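Local coordinates for uncharacterized protein (Pseudomonas aeruginosa UCBPP-PA14, PDB 3FD9) that probably represses the type III secretion regulon by disrupting self-association and DNA binding of the activator ExsA, until the anti-antiactivator ExsC relieves this block on host cell contact, at residues A[41-44]-A[45-48]; A[69-72]-A[73-77]; A[109-112]-A[113-117]. All blocks are in the same frame, centred on the assembly; numbering follows the deposited sequence.

Contact 1 of 3, residues A[41-44]-A[45-48]; sequences PRLR and LEQL
R44 and Q47, three residues apart, run alongside each other and point the same way, so that NH1 of R44 donates to OE1 of Q47 at 2.7 Å. The amide accepts in its carbonyl plane, on a lone pair. Guanidinium and amide planes are 19° apart, yet the bond is bent (133° at the hydrogen) and OE1 is tilted out of the guanidinium plane. CG of R44 stands beside its backbone N (chi1 -72°) and the chain bends again at chi2, which swings the guanidinium alongside Q47. L43 crosses its neighbours obliquely, CD1 by the amide nitrogen end of Q47 and CD2 3.5 Å from OE2 of E46.

W83 NE1 gives OE1 of Q47 a second hydrogen bond, and D81 is a weak, long ion partner of R44. Long, polar-tipped chains suit this surface, where they can reach a neighbouring loop; the buried L48 also packs on W83.

Beneath, L45 N bonds to P41 O at 3.0 Å, and L48 N to R44 O at 2.8 Å. The helix ladder needs no N-H from its N-cap, so proline costs nothing at 41. The whole is the N-cap and first two turns of alpha-helix 42-50.

Contact 2 of 3, residues A[69-72]-A[73-77]; sequences VRQI and LLCAA
Four successive carbonyls, those of V69, R70, Q71 and I72, accept the N-H groups of L73, L74, C75 and A76, at distances from 2.8 Å for L74 N to R70 O up to 3.1 Å for L73 N to V69 O. This is the i to i+4 ladder of an alpha-helix, 66-76, in the N-terminal domain of ExsD, and its side chains divide between an apolar face and a more polar one.

On the more polar side L74 lies alongside both R70 and Q71, pointing the same way as each. CD2 of L74 is 3.6 Å from NE2 of Q71 and 4.1 Å from NH2 of R70, so that one methyl touches both polar chains. R70 starts out with CG opposite the backbone N (chi1 -154°) and bends at chi3, while Q71 bends already at chi2. E67, one turn earlier, bonds to both: it forms a salt bridge with R70 NH1 and accepts a hydrogen bond from Q71 NE2. The carboxylate thus holds the two polar ends beside which the leucine lies.

The apolar face carries V69, I72, L73 and A76. V69 and L73 meet L36 of helix 30-39, where branched aliphatic chains suit the interface between helices; I72 touches L64, and the small A76 lets the helix lie close to L40 and W83. L73 also packs on L201 of the second subunit, and R70 reaches the same leucine.

C75 is buried, a compact side chain that rests against L87. Its sulfur stands beside the backbone N, opposite the carbonyl carbon (chi1 -65°), which brings it back over the preceding turn: SG lies 3.4 Å from Q71 O and 4.1 Å from Q71 OE1.

Contact 3 of 3, residues A[109-112]-A[113-117]; sequences GWWE and SLLDQ
The last turns of helix 96-115, which leads into helix 119-147, hold two tryptophans that each receive a leucine four residues on. W110 takes L114 over one face of its ring: CG of L114 stands 4.3 Å from the centroid of the six-membered ring, 17° off the normal, a CH-pi contact. CD2 of L114 sits over the same ring, offset toward its rim, and CD1 touches CH2 of W110 at 3.7 Å. W111 repeats the pattern with L115, whose CD1 lies 3.8 Å from the six-membered centroid of W111. Both indoles leave the backbone with CG opposite the N (chi1 179°), a torsion that carries each ring along the helix to where its leucine can cover it. Broad flat rings suit this place because each also meets a further tryptophan edge-to-face, W239 for W110 and W190 for W111.

S113 turns its hydroxyl back onto the helix. OG donates to G109 O at 3.1 Å while S113 N bonds to the same oxygen at 3.3 Å, the two arriving from opposite faces of the carbonyl plane. E112, extended and buried, has its charge met by salt bridges to R123 and to R38 of the third subunit.

At L114 the ladder shifts to i+3, its N bonding to W111 O at 2.8 Å and only weakly to W110 O; it ends with a weak D116 N to E112 O bond. OD1 of D116 then accepts from A118 N, an Asx turn in the short connection leading into helix 119-147.

All three contacts lie within single helices. Contact 1 opens helix 42-50 at the surface, whereas contacts 2 and 3, both partly buried, lie toward the C-terminal ends of helices 66-76 and 96-115. Contacts 1 and 2 belong to the same N-terminal domain and touch, L48 CD2 lying 4.0 Å from I72 CG2; contact 3 is on the opposite side of the chain's centre, its own centre about 34 Å from either. The chemistry follows: an arginine-glutamine pair outside, a face of aliphatic chains between helices, and indole rings with leucines over their faces where several elements converge.

Contact 1 of 3, residues A[41-44]-A[45-48]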
ATOM      1  N   PRO A  41     -10.082  22.959  -0.272  1.00 42.19           N
ATOM      2  CA  PRO A  41     -11.222  23.090  -1.179  1.00 45.41           C
ATOM      3  C   PRO A  41     -11.060  22.141  -2.352  1.00 46.07           C
ATOM      4  O   PRO A  41      -9.933  21.884  -2.756  1.00 45.87           O
ATOM      5  CB  PRO A  41     -11.095  24.526  -1.685  1.00 46.77           C
ATOM      6  CG  PRO A  41     -10.342  25.244  -0.623  1.00 45.08           C
ATOM      7  CD  PRO A  41      -9.414  24.250  -0.025  1.00 44.09           C
ATOM      8  N   ARG A  42     -12.160  21.640  -2.895  1.00 62.64           N
ATOM      9  CA  ARG A  42     -12.107  20.706  -4.019  1.00 64.71           C
ATOM     10  C   ARG A  42     -11.198  21.196  -5.150  1.00 63.79           C
ATOM     11  O   ARG A  42     -10.518  20.406  -5.809  1.00 63.54           O
ATOM     12  CB  ARG A  42     -13.515  20.456  -4.557  1.00 67.95           C
ATOM     13  CG  ARG A  42     -13.644  19.298  -5.537  1.00 74.68           C
ATOM     14  CD  ARG A  42     -14.680  19.638  -6.619  1.00 87.12           C
ATOM     15  NE  ARG A  42     -15.667  20.600  -6.130  1.00 93.95           N
ATOM     16  CZ  ARG A  42     -15.696  21.885  -6.491  1.00 96.99           C
ATOM     17  NH1 ARG A  42     -14.797  22.359  -7.354  1.00 97.78           N
ATOM     18  NH2 ARG A  42     -16.626  22.699  -5.998  1.00100.16           N
ATOM     19  N   LEU A  43     -11.198  22.506  -5.369  1.00 60.38           N
ATOM     20  CA  LEU A  43     -10.435  23.102  -6.457  1.00 60.40           C
ATOM     21  C   LEU A  43      -8.939  23.075  -6.172  1.00 57.54           C
ATOM     22  O   LEU A  43      -8.136  22.870  -7.075  1.00 57.95           O
ATOM     23  CB  LEU A  43     -10.916  24.536  -6.715  1.00 63.81           C
ATOM     24  CG  LEU A  43     -10.287  25.389  -7.829  1.00 69.65           C
ATOM     25  CD1 LEU A  43      -8.963  26.003  -7.385  1.00 71.54           C
ATOM     26  CD2 LEU A  43     -10.102  24.599  -9.124  1.00 71.54           C
ATOM     27  N   ARG A  44      -8.566  23.289  -4.917  1.00 48.98           N
ATOM     28  CA  ARG A  44      -7.160  23.291  -4.529  1.00 47.17           C
ATOM     29  C   ARG A  44      -6.605  21.880  -4.533  1.00 45.43           C
ATOM     30  O   ARG A  44      -5.448  21.648  -4.880  1.00 45.23           O
ATOM     31  CB  ARG A  44      -6.997  23.904  -3.144  1.00 47.83           C
ATOM     32  CG  ARG A  44      -7.199  25.403  -3.115  1.00 51.55           C
ATOM     33  CD  ARG A  44      -6.035  26.128  -3.768  1.00 53.38           C
ATOM     34  NE  ARG A  44      -6.206  27.573  -3.702  1.00 64.01           N
ATOM     35  CZ  ARG A  44      -6.543  28.331  -4.739  1.00 69.27           C
ATOM     36  NH1 ARG A  44      -6.728  27.778  -5.930  1.00 70.60           N
ATOM     37  NH2 ARG A  44      -6.691  29.642  -4.588  1.00 73.55           N
ATOM     38  N   LEU A  45      -7.442  20.933  -4.132  1.00 38.75           N
ATOM     39  CA  LEU A  45      -7.066  19.530  -4.164  1.00 35.91           C
ATOM     40  C   LEU A  45      -6.661  19.085  -5.557  1.00 34.46           C
ATOM     41  O   LEU A  45      -5.685  18.375  -5.707  1.00 32.10           O
ATOM     42  CB  LEU A  45      -8.208  18.645  -3.663  1.00 36.32           C
ATOM     43  CG  LEU A  45      -7.954  17.957  -2.334  1.00 36.43           C
ATOM     44  CD1 LEU A  45      -8.744  16.661  -2.291  1.00 38.01           C
ATOM     45  CD2 LEU A  45      -6.483  17.667  -2.191  1.00 36.71           C
ATOM     46  N   GLU A  46      -7.427  19.479  -6.568  1.00 59.92           N
ATOM     47  CA  GLU A  46      -7.125  19.069  -7.932  1.00 61.79           C
ATOM     48  C   GLU A  46      -5.890  19.805  -8.430  1.00 59.15           C
ATOM     49  O   GLU A  46      -5.096  19.252  -9.184  1.00 59.92           O
ATOM     50  CB  GLU A  46      -8.317  19.301  -8.866  1.00 64.45           C
ATOM     51  CG  GLU A  46      -8.430  20.723  -9.403  1.00 76.87           C
ATOM     52  CD  GLU A  46      -9.616  20.925 -10.348  1.00 91.13           C
ATOM     53  OE1 GLU A  46     -10.595  20.147 -10.266  1.00 95.88           O
ATOM     54  OE2 GLU A  46      -9.566  21.871 -11.169  1.00 93.11           O
ATOM     55  N   GLN A  47      -5.705  21.043  -7.993  1.00 38.04           N
ATOM     56  CA  GLN A  47      -4.505  21.777  -8.378  1.00 36.66           C
ATOM     57  C   GLN A  47      -3.279  21.116  -7.790  1.00 33.85           C
ATOM     58  O   GLN A  47      -2.249  20.995  -8.451  1.00 35.12           O
ATOM     59  CB  GLN A  47      -4.570  23.242  -7.957  1.00 38.27           C
ATOM     60  CG  GLN A  47      -5.370  24.106  -8.914  1.00 40.82           C
ATOM     61  CD  GLN A  47      -5.757  25.428  -8.305  1.00 44.79           C
ATOM     62  OE1 GLN A  47      -5.423  25.707  -7.162  1.00 47.91           O
ATOM     63  NE2 GLN A  47      -6.468  26.252  -9.066  1.00 53.15           N
ATOM     64  N   LEU A  48      -3.395  20.681  -6.542  1.00 32.85           N
ATOM     65  CA  LEU A  48      -2.319  19.965  -5.885  1.00 31.22           C
ATOM     66  C   LEU A  48      -1.993  18.684  -6.633  1.00 31.56           C
ATOM     67  O   LEU A  48      -0.829  18.348  -6.819  1.00 30.66           O
ATOM     68  CB  LEU A  48      -2.698  19.623  -4.448  1.00 29.76           C
ATOM     69  CG  LEU A  48      -1.767  18.602  -3.797  1.00 28.00           C
ATOM     70  CD1 LEU A  48      -0.391  19.233  -3.568  1.00 29.72           C
ATOM     71  CD2 LEU A  48      -2.347  18.079  -2.501  1.00 27.55           C
TER

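Contact 2 of 3, residues A[69-72]-A[73-77]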
ATOM      1  N   VAL A  69       2.946  17.330   4.268  1.00 25.87           N
ATOM      2  CA  VAL A  69       1.537  17.661   4.448  1.00 32.79           C
ATOM      3  C   VAL A  69       1.370  19.101   4.940  1.00 27.51           C
ATOM      4  O   VAL A  69       0.587  19.867   4.367  1.00 27.88           O
ATOM      5  CB  VAL A  69       0.812  16.700   5.400  1.00 31.57           C
ATOM      6  CG1 VAL A  69      -0.576  17.228   5.703  1.00 28.41           C
ATOM      7  CG2 VAL A  69       0.729  15.316   4.794  1.00 30.32           C
ATOM      8  N   ARG A  70       2.101  19.480   5.986  1.00 31.62           N
ATOM      9  CA  ARG A  70       1.969  20.829   6.526  1.00 33.05           C
ATOM     10  C   ARG A  70       2.235  21.887   5.453  1.00 33.36           C
ATOM     11  O   ARG A  70       1.445  22.825   5.298  1.00 35.36           O
ATOM     12  CB  ARG A  70       2.884  21.056   7.732  1.00 33.56           C
ATOM     13  CG  ARG A  70       2.358  22.129   8.667  1.00 37.09           C
ATOM     14  CD  ARG A  70       3.374  22.560   9.717  1.00 46.42           C
ATOM     15  NE  ARG A  70       4.126  23.752   9.320  1.00 49.07           N
ATOM     16  CZ  ARG A  70       5.444  23.786   9.170  1.00 46.82           C
ATOM     17  NH1 ARG A  70       6.159  22.695   9.396  1.00 41.96           N
ATOM     18  NH2 ARG A  70       6.050  24.910   8.808  1.00 49.63           N
ATOM     19  N   GLN A  71       3.335  21.726   4.719  1.00 29.40           N
ATOM     20  CA  GLN A  71       3.718  22.672   3.675  1.00 29.27           C
ATOM     21  C   GLN A  71       2.634  22.822   2.625  1.00 28.95           C
ATOM     22  O   GLN A  71       2.347  23.927   2.169  1.00 31.28           O
ATOM     23  CB  GLN A  71       5.030  22.260   3.014  1.00 27.54           C
ATOM     24  CG  GLN A  71       6.266  22.620   3.833  1.00 27.63           C
ATOM     25  CD  GLN A  71       6.443  24.124   4.014  1.00 32.64           C
ATOM     26  OE1 GLN A  71       6.422  24.887   3.040  1.00 39.52           O
ATOM     27  NE2 GLN A  71       6.623  24.555   5.263  1.00 33.52           N
ATOM     28  N   ILE A  72       2.027  21.709   2.239  1.00 26.49           N
ATOM     29  CA  ILE A  72       0.895  21.755   1.326  1.00 25.76           C
ATOM     30  C   ILE A  72      -0.178  22.684   1.879  1.00 27.30           C
ATOM     31  O   ILE A  72      -0.584  23.635   1.216  1.00 26.19           O
ATOM     32  CB  ILE A  72       0.295  20.361   1.111  1.00 24.39           C
ATOM     33  CG1 ILE A  72       1.267  19.495   0.321  1.00 21.48           C
ATOM     34  CG2 ILE A  72      -1.032  20.468   0.385  1.00 28.54           C
ATOM     35  CD1 ILE A  72       0.856  18.058   0.207  1.00 27.00           C
ATOM     36  N   LEU A  73      -0.619  22.416   3.106  1.00 31.84           N
ATOM     37  CA  LEU A  73      -1.650  23.233   3.739  1.00 34.84           C
ATOM     38  C   LEU A  73      -1.213  24.690   3.851  1.00 38.10           C
ATOM     39  O   LEU A  73      -2.026  25.613   3.746  1.00 40.20           O
ATOM     40  CB  LEU A  73      -2.014  22.683   5.122  1.00 33.71           C
ATOM     41  CG  LEU A  73      -2.649  21.291   5.146  1.00 32.73           C
ATOM     42  CD1 LEU A  73      -3.228  21.018   6.510  1.00 30.52           C
ATOM     43  CD2 LEU A  73      -3.724  21.143   4.083  1.00 31.17           C
ATOM     44  N   LEU A  74       0.081  24.887   4.062  1.00 39.17           N
ATOM     45  CA  LEU A  74       0.631  26.219   4.226  1.00 41.36           C
ATOM     46  C   LEU A  74       0.519  26.982   2.916  1.00 42.60           C
ATOM     47  O   LEU A  74      -0.212  27.973   2.811  1.00 44.17           O
ATOM     48  CB  LEU A  74       2.095  26.117   4.651  1.00 40.39           C
ATOM     49  CG  LEU A  74       2.745  27.370   5.224  1.00 44.71           C
ATOM     50  CD1 LEU A  74       1.815  28.044   6.208  1.00 48.47           C
ATOM     51  CD2 LEU A  74       4.056  27.003   5.894  1.00 46.35           C
ATOM     52  N   CYS A  75       1.245  26.497   1.916  1.00 42.07           N
ATOM     53  CA  CYS A  75       1.279  27.120   0.607  1.00 45.08           C
ATOM     54  C   CYS A  75      -0.099  27.327  -0.003  1.00 47.72           C
ATOM     55  O   CYS A  75      -0.299  28.264  -0.763  1.00 50.08           O
ATOM     56  CB  CYS A  75       2.138  26.296  -0.340  1.00 43.64           C
ATOM     57  SG  CYS A  75       3.861  26.255   0.157  1.00 49.55           S
ATOM     58  N   ALA A  76      -1.045  26.457   0.329  1.00 55.42           N
ATOM     59  CA  ALA A  76      -2.365  26.521  -0.277  1.00 56.71           C
ATOM     60  C   ALA A  76      -3.208  27.629   0.334  1.00 60.64           C
ATOM     61  O   ALA A  76      -4.225  28.029  -0.232  1.00 62.96           O
ATOM     62  CB  ALA A  76      -3.070  25.187  -0.143  1.00 55.74           C
ATOM     63  N   ALA A  77      -2.783  28.132   1.487  1.00 53.65           N
ATOM     64  CA  ALA A  77      -3.558  29.150   2.193  1.00 57.15           C
ATOM     65  C   ALA A  77      -3.347  30.558   1.630  1.00 60.23           C
ATOM     66  O   ALA A  77      -4.084  31.484   1.974  1.00 63.67           O
ATOM     67  CB  ALA A  77      -3.258  29.112   3.688  1.00 57.73           C
TER

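Contact 3 of 3, residues A[109-112]-A[113-117]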
ATOM      1  N   GLY A 109      18.473   9.297 -15.426  1.00 27.79           N
ATOM      2  CA  GLY A 109      17.379   9.254 -16.377  1.00 28.75           C
ATOM      3  C   GLY A 109      17.553  10.338 -17.419  1.00 30.88           C
ATOM      4  O   GLY A 109      17.318  10.129 -18.604  1.00 34.80           O
ATOM      5  N   TRP A 110      17.973  11.509 -16.963  1.00 36.85           N
ATOM      6  CA  TRP A 110      18.250  12.619 -17.859  1.00 36.66           C
ATOM      7  C   TRP A 110      19.432  12.292 -18.777  1.00 36.94           C
ATOM      8  O   TRP A 110      19.309  12.362 -19.993  1.00 38.57           O
ATOM      9  CB  TRP A 110      18.512  13.894 -17.060  1.00 36.04           C
ATOM     10  CG  TRP A 110      18.819  15.060 -17.911  1.00 37.93           C
ATOM     11  CD1 TRP A 110      17.928  15.950 -18.439  1.00 37.88           C
ATOM     12  CD2 TRP A 110      20.114  15.473 -18.358  1.00 36.51           C
ATOM     13  NE1 TRP A 110      18.592  16.894 -19.186  1.00 38.99           N
ATOM     14  CE2 TRP A 110      19.936  16.621 -19.151  1.00 36.36           C
ATOM     15  CE3 TRP A 110      21.406  14.985 -18.162  1.00 36.42           C
ATOM     16  CZ2 TRP A 110      21.000  17.286 -19.744  1.00 37.99           C
ATOM     17  CZ3 TRP A 110      22.464  15.646 -18.754  1.00 39.35           C
ATOM     18  CH2 TRP A 110      22.254  16.782 -19.539  1.00 42.39           C
ATOM     19  N   TRP A 111      20.569  11.925 -18.198  1.00 33.44           N
ATOM     20  CA  TRP A 111      21.719  11.516 -18.991  1.00 34.37           C
ATOM     21  C   TRP A 111      21.287  10.530 -20.063  1.00 37.07           C
ATOM     22  O   TRP A 111      21.482  10.752 -21.251  1.00 40.97           O
ATOM     23  CB  TRP A 111      22.782  10.878 -18.105  1.00 33.07           C
ATOM     24  CG  TRP A 111      23.988  10.409 -18.851  1.00 32.77           C
ATOM     25  CD1 TRP A 111      24.927  11.188 -19.456  1.00 36.73           C
ATOM     26  CD2 TRP A 111      24.397   9.052 -19.066  1.00 35.27           C
ATOM     27  NE1 TRP A 111      25.895  10.406 -20.037  1.00 37.16           N
ATOM     28  CE2 TRP A 111      25.593   9.091 -19.811  1.00 37.78           C
ATOM     29  CE3 TRP A 111      23.870   7.810 -18.701  1.00 35.25           C
ATOM     30  CZ2 TRP A 111      26.267   7.937 -20.198  1.00 39.66           C
ATOM     31  CZ3 TRP A 111      24.541   6.668 -19.081  1.00 36.34           C
ATOM     32  CH2 TRP A 111      25.726   6.737 -19.823  1.00 40.00           C
ATOM     33  N   GLU A 112      20.681   9.439 -19.630  1.00 43.94           N
ATOM     34  CA  GLU A 112      20.171   8.421 -20.533  1.00 44.18           C
ATOM     35  C   GLU A 112      19.465   9.000 -21.769  1.00 45.81           C
ATOM     36  O   GLU A 112      19.645   8.500 -22.879  1.00 47.82           O
ATOM     37  CB  GLU A 112      19.203   7.540 -19.759  1.00 42.65           C
ATOM     38  CG  GLU A 112      18.916   6.217 -20.386  1.00 45.43           C
ATOM     39  CD  GLU A 112      17.863   5.471 -19.620  1.00 47.72           C
ATOM     40  OE1 GLU A 112      16.831   6.091 -19.269  1.00 51.35           O
ATOM     41  OE2 GLU A 112      18.071   4.270 -19.360  1.00 48.44           O
ATOM     42  N   SER A 113      18.660  10.042 -21.564  1.00 44.73           N
ATOM     43  CA  SER A 113      17.875  10.658 -22.633  1.00 46.22           C
ATOM     44  C   SER A 113      18.737  11.311 -23.696  1.00 47.98           C
ATOM     45  O   SER A 113      18.340  11.366 -24.856  1.00 51.33           O
ATOM     46  CB  SER A 113      16.922  11.715 -22.073  1.00 45.96           C
ATOM     47  OG  SER A 113      15.942  11.140 -21.231  1.00 49.91           O
ATOM     48  N   LEU A 114      19.895  11.838 -23.307  1.00 42.04           N
ATOM     49  CA  LEU A 114      20.811  12.410 -24.286  1.00 43.89           C
ATOM     50  C   LEU A 114      21.184  11.353 -25.315  1.00 45.95           C
ATOM     51  O   LEU A 114      21.119  11.597 -26.514  1.00 47.07           O
ATOM     52  CB  LEU A 114      22.085  12.923 -23.623  1.00 44.37           C
ATOM     53  CG  LEU A 114      22.004  14.073 -22.628  1.00 45.53           C
ATOM     54  CD1 LEU A 114      23.414  14.429 -22.186  1.00 42.83           C
ATOM     55  CD2 LEU A 114      21.305  15.284 -23.244  1.00 48.38           C
ATOM     56  N   LEU A 115      21.570  10.178 -24.829  1.00 64.29           N
ATOM     57  CA  LEU A 115      22.034   9.091 -25.683  1.00 66.63           C
ATOM     58  C   LEU A 115      20.970   8.632 -26.675  1.00 66.95           C
ATOM     59  O   LEU A 115      21.284   8.065 -27.722  1.00 70.79           O
ATOM     60  CB  LEU A 115      22.494   7.912 -24.826  1.00 66.89           C
ATOM     61  CG  LEU A 115      23.442   8.257 -23.673  1.00 70.49           C
ATOM     62  CD1 LEU A 115      23.988   6.990 -23.026  1.00 73.22           C
ATOM     63  CD2 LEU A 115      24.579   9.144 -24.155  1.00 71.78           C
ATOM     64  N   ASP A 116      19.713   8.878 -26.328  1.00 48.78           N
ATOM     65  CA  ASP A 116      18.576   8.554 -27.177  1.00 49.99           C
ATOM     66  C   ASP A 116      17.330   9.075 -26.480  1.00 49.63           C
ATOM     67  O   ASP A 116      16.969   8.612 -25.398  1.00 50.11           O
ATOM     68  CB  ASP A 116      18.467   7.046 -27.407  1.00 51.26           C
ATOM     69  CG  ASP A 116      17.312   6.672 -28.339  1.00 57.10           C
ATOM     70  OD1 ASP A 116      16.368   7.484 -28.497  1.00 60.63           O
ATOM     71  OD2 ASP A 116      17.346   5.563 -28.916  1.00 59.04           O
ATOM     72  N   GLN A 117      16.684  10.049 -27.106  1.00 54.70           N
ATOM     73  CA  GLN A 117      15.596  10.789 -26.486  1.00 54.16           C
ATOM     74  C   GLN A 117      14.293   9.999 -26.489  1.00 53.48           C
ATOM     75  O   GLN A 117      13.342  10.356 -25.800  1.00 52.33           O
ATOM     76  CB  GLN A 117      15.414  12.127 -27.219  1.00 57.39           C
ATOM     77  CG  GLN A 117      14.367  13.061 -26.621  1.00 63.66           C
ATOM     78  CD  GLN A 117      14.817  13.711 -25.314  1.00 70.46           C
ATOM     79  OE1 GLN A 117      13.997  14.015 -24.451  1.00 74.61           O
ATOM     80  NE2 GLN A 117      16.122  13.927 -25.168  1.00 69.89           N
TER